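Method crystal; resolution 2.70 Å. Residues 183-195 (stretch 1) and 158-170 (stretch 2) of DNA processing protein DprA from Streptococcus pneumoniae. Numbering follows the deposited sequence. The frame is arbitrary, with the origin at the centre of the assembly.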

# COMPACT_ATOMS: atom_id res chain seq x y z
N TYR A 183 20.12 2.73 -29.77
CA TYR A 183 20.39 1.33 -29.46
C TYR A 183 19.11 0.51 -29.43
O TYR A 183 19.10 -0.59 -29.98
CB TYR A 183 21.20 1.17 -28.15
CG TYR A 183 21.36 -0.27 -27.75
CD1 TYR A 183 22.18 -1.13 -28.49
CD2 TYR A 183 20.61 -0.83 -26.71
CE1 TYR A 183 22.28 -2.48 -28.17
CE2 TYR A 183 20.71 -2.18 -26.39
CZ TYR A 183 21.57 -3.00 -27.11
OH TYR A 183 21.66 -4.34 -26.81
N ILE A 184 18.05 1.02 -28.76
CA ILE A 184 16.75 0.36 -28.69
C ILE A 184 16.22 0.18 -30.12
O ILE A 184 15.70 -0.88 -30.43
CB ILE A 184 15.77 1.03 -27.69
CG1 ILE A 184 16.24 0.84 -26.23
CG2 ILE A 184 14.31 0.53 -27.86
CD1 ILE A 184 15.58 1.80 -25.24
N GLY A 185 16.46 1.16 -30.98
CA GLY A 185 16.08 1.08 -32.39
C GLY A 185 16.86 0.05 -33.17
O GLY A 185 16.34 -0.52 -34.12
N ASN A 186 18.11 -0.23 -32.75
CA ASN A 186 18.98 -1.22 -33.38
C ASN A 186 18.61 -2.66 -33.00
O ASN A 186 18.24 -3.45 -33.87
CB ASN A 186 20.45 -0.98 -32.98
CG ASN A 186 21.07 0.26 -33.53
OD1 ASN A 186 20.91 0.60 -34.71
ND2 ASN A 186 21.86 0.93 -32.68
N ASP A 187 18.76 -3.00 -31.71
CA ASP A 187 18.56 -4.34 -31.19
C ASP A 187 17.17 -4.72 -30.71
O ASP A 187 16.88 -5.92 -30.63
CB ASP A 187 19.59 -4.62 -30.08
CG ASP A 187 21.03 -4.72 -30.54
OD1 ASP A 187 21.34 -4.26 -31.66
OD2 ASP A 187 21.87 -5.24 -29.76
N HIS A 188 16.32 -3.72 -30.37
CA HIS A 188 14.97 -3.90 -29.81
C HIS A 188 13.90 -3.29 -30.73
O HIS A 188 14.00 -3.49 -31.94
CB HIS A 188 14.95 -3.31 -28.38
CG HIS A 188 15.96 -3.94 -27.48
ND1 HIS A 188 15.62 -4.99 -26.66
CD2 HIS A 188 17.29 -3.72 -27.38
CE1 HIS A 188 16.75 -5.36 -26.07
NE2 HIS A 188 17.78 -4.63 -26.48
N LEU A 189 12.90 -2.56 -30.19
CA LEU A 189 11.82 -1.94 -30.97
C LEU A 189 11.41 -0.55 -30.43
O LEU A 189 11.16 -0.39 -29.23
CB LEU A 189 10.61 -2.88 -31.01
CG LEU A 189 9.35 -2.43 -31.76
CD1 LEU A 189 9.59 -2.28 -33.27
CD2 LEU A 189 8.21 -3.41 -31.50
N VAL A 190 11.34 0.45 -31.32
CA VAL A 190 10.90 1.81 -31.01
C VAL A 190 9.65 2.05 -31.84
O VAL A 190 9.67 1.83 -33.05
CB VAL A 190 11.95 2.93 -31.28
CG1 VAL A 190 11.47 4.28 -30.76
CG2 VAL A 190 13.31 2.59 -30.69
N LEU A 191 8.55 2.46 -31.19
CA LEU A 191 7.29 2.75 -31.86
C LEU A 191 6.95 4.25 -31.78
O LEU A 191 7.30 4.92 -30.79
CB LEU A 191 6.13 1.93 -31.27
CG LEU A 191 6.19 0.41 -31.41
CD1 LEU A 191 5.18 -0.25 -30.46
CD2 LEU A 191 5.96 -0.05 -32.86
N SER A 192 6.26 4.77 -32.81
CA SER A 192 5.83 6.17 -32.89
C SER A 192 4.63 6.36 -33.82
O SER A 192 4.53 5.70 -34.84
CB SER A 192 6.98 7.07 -33.34
OG SER A 192 6.64 8.44 -33.22
N GLU A 193 3.74 7.29 -33.46
CA GLU A 193 2.58 7.65 -34.27
C GLU A 193 2.95 8.84 -35.17
O GLU A 193 2.21 9.16 -36.09
CB GLU A 193 1.43 8.09 -33.35
CG GLU A 193 0.29 7.09 -33.24
CD GLU A 193 -0.88 7.58 -32.43
OE1 GLU A 193 -2.02 7.18 -32.74
OE2 GLU A 193 -0.68 8.42 -31.52
N TYR A 194 4.08 9.49 -34.86
CA TYR A 194 4.59 10.70 -35.51
C TYR A 194 5.57 10.44 -36.63
O TYR A 194 6.44 9.58 -36.53
CB TYR A 194 5.14 11.66 -34.44
CG TYR A 194 4.19 11.78 -33.27
CD1 TYR A 194 2.97 12.46 -33.40
CD2 TYR A 194 4.43 11.10 -32.08
CE1 TYR A 194 2.04 12.48 -32.36
CE2 TYR A 194 3.51 11.13 -31.03
CZ TYR A 194 2.32 11.83 -31.17
OH TYR A 194 1.40 11.84 -30.16
N GLY A 195 5.40 11.19 -37.71
CA GLY A 195 6.22 11.08 -38.91
C GLY A 195 7.56 11.76 -38.79
O GLY A 195 7.86 12.38 -37.77
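Stretch 2 (158-170) GGKTIAVIGTGLD

Neighbouring parallel strands share a backbone ladder, and their side chains adopt rotamers that fit the two faces it creates; this segment of DprA is a compact example. Residues 161-164 run as an extended strand beside 189-192, both pointing the same way, with axes 4.7 Å apart at closest approach and crossing at -22°. Leu189 pairs with Ile162, Val190 with Ala163 and Leu191 with Val164. The ladder alternates: Ala163 N donates to Leu189 O (3.0 Å), Leu191 N to Ala163 O (2.7 Å) and Ile165 N to Leu191 O (3.0 Å).

On the face carrying Leu189, Ile162, Leu191 and Val164, Leu189 (t,p) and Leu191 (m,t) each direct a methyl to Ile162 (m,t), which packs against both: its CG1 lies 4.2 Å from Leu189 CD2 and its CG2 3.9 Å from Leu191 CD1. On the other face the small Ala163 leaves its CB within 4.1 Å of Ile184 CG2, from the preceding helix, and 4.3 Å from Val190 CG1. Val190, in the t rotamer, also places CG1 3.7 Å from CD2 of Leu169 (m,t) and 4.1 Å from CD1 of Ile165 (p,t).

Before the strand, Lys160 folds through three m torsions before a final t, bringing NZ over one face of the His188 ring and within hydrogen-bonding distance of Asp187 O (3.2 Å). The CA-to-CB bond of His188 (chi1 m) points toward stretch 2; Thr161 CG2 covers the opposite ring face, and Gly159 O approaches the edge, 3.5 Å from His188 CE1.

Beyond the ladder, Ser192 in its t rotamer donates from OG to Thr167 O (2.6 Å), linking the stretches, and accepts from Tyr194 N (3.2 Å) within its own. One water bridges Ile165 O and Glu193 N; another joins Leu169 N to Tyr194 O. Gly168 CA packs 3.4 Å from Gly195 O, where a CB would clash.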

# COMPACT_ATOMS: atom_id res chain seq x y z
N GLY A 158 19.55 -8.86 -19.65
CA GLY A 158 19.60 -9.63 -20.88
C GLY A 158 18.21 -9.84 -21.44
O GLY A 158 17.96 -10.82 -22.16
N GLY A 159 17.30 -8.93 -21.10
CA GLY A 159 15.90 -8.96 -21.53
C GLY A 159 15.58 -8.05 -22.69
O GLY A 159 16.47 -7.44 -23.29
N LYS A 160 14.29 -7.93 -23.01
CA LYS A 160 13.83 -7.14 -24.14
C LYS A 160 13.03 -5.92 -23.72
O LYS A 160 12.32 -5.98 -22.73
CB LYS A 160 13.02 -8.01 -25.13
CG LYS A 160 13.77 -9.25 -25.68
CD LYS A 160 15.12 -8.98 -26.40
CE LYS A 160 15.01 -8.32 -27.75
NZ LYS A 160 16.35 -8.08 -28.35
N THR A 161 13.15 -4.82 -24.49
CA THR A 161 12.41 -3.58 -24.24
C THR A 161 11.75 -2.94 -25.48
O THR A 161 12.31 -2.99 -26.58
CB THR A 161 13.26 -2.57 -23.42
OG1 THR A 161 12.40 -1.58 -22.87
CG2 THR A 161 14.34 -1.88 -24.24
N ILE A 162 10.56 -2.32 -25.29
CA ILE A 162 9.86 -1.56 -26.33
C ILE A 162 9.74 -0.12 -25.84
O ILE A 162 9.29 0.10 -24.72
CB ILE A 162 8.45 -2.13 -26.72
CG1 ILE A 162 8.55 -3.55 -27.30
CG2 ILE A 162 7.71 -1.19 -27.70
CD1 ILE A 162 7.21 -4.28 -27.42
N ALA A 163 10.15 0.85 -26.67
CA ALA A 163 10.00 2.29 -26.38
C ALA A 163 8.91 2.90 -27.26
O ALA A 163 8.86 2.63 -28.47
CB ALA A 163 11.31 3.02 -26.60
N VAL A 164 8.01 3.68 -26.65
CA VAL A 164 6.93 4.39 -27.36
C VAL A 164 7.28 5.89 -27.21
O VAL A 164 7.31 6.40 -26.09
CB VAL A 164 5.50 4.01 -26.84
CG1 VAL A 164 4.40 4.64 -27.69
CG2 VAL A 164 5.33 2.50 -26.79
N ILE A 165 7.66 6.54 -28.30
CA ILE A 165 8.10 7.94 -28.25
C ILE A 165 7.02 8.98 -28.59
O ILE A 165 5.95 8.62 -29.12
CB ILE A 165 9.42 8.15 -29.04
CG1 ILE A 165 9.28 7.74 -30.52
CG2 ILE A 165 10.59 7.44 -28.34
CD1 ILE A 165 10.44 8.15 -31.44
N GLY A 166 7.30 10.24 -28.25
CA GLY A 166 6.42 11.38 -28.53
C GLY A 166 6.97 12.33 -29.58
O GLY A 166 6.61 13.50 -29.62
N THR A 167 7.88 11.83 -30.43
CA THR A 167 8.54 12.57 -31.53
C THR A 167 8.65 11.64 -32.76
O THR A 167 8.23 10.47 -32.69
CB THR A 167 9.96 12.99 -31.11
OG1 THR A 167 10.81 11.84 -31.08
CG2 THR A 167 10.02 13.76 -29.81
N GLY A 168 9.27 12.15 -33.84
CA GLY A 168 9.56 11.37 -35.03
C GLY A 168 10.72 10.44 -34.70
O GLY A 168 11.48 10.72 -33.75
N LEU A 169 10.88 9.34 -35.47
CA LEU A 169 11.94 8.35 -35.24
C LEU A 169 13.38 8.86 -35.49
O LEU A 169 14.34 8.15 -35.16
CB LEU A 169 11.64 7.02 -35.98
CG LEU A 169 10.41 6.24 -35.50
CD1 LEU A 169 9.93 5.30 -36.54
CD2 LEU A 169 10.67 5.48 -34.21
N ASP A 170 13.52 10.08 -36.03
CA ASP A 170 14.79 10.76 -36.32
C ASP A 170 15.00 11.95 -35.37
O ASP A 170 15.93 12.75 -35.56
CB ASP A 170 14.84 11.23 -37.80
CG ASP A 170 13.62 11.99 -38.32
OD1 ASP A 170 12.67 12.22 -37.54
OD2 ASP A 170 13.60 12.30 -39.53
O HOH W 1 3.69 7.59 -30.65
O HOH W 2 8.91 9.19 -37.32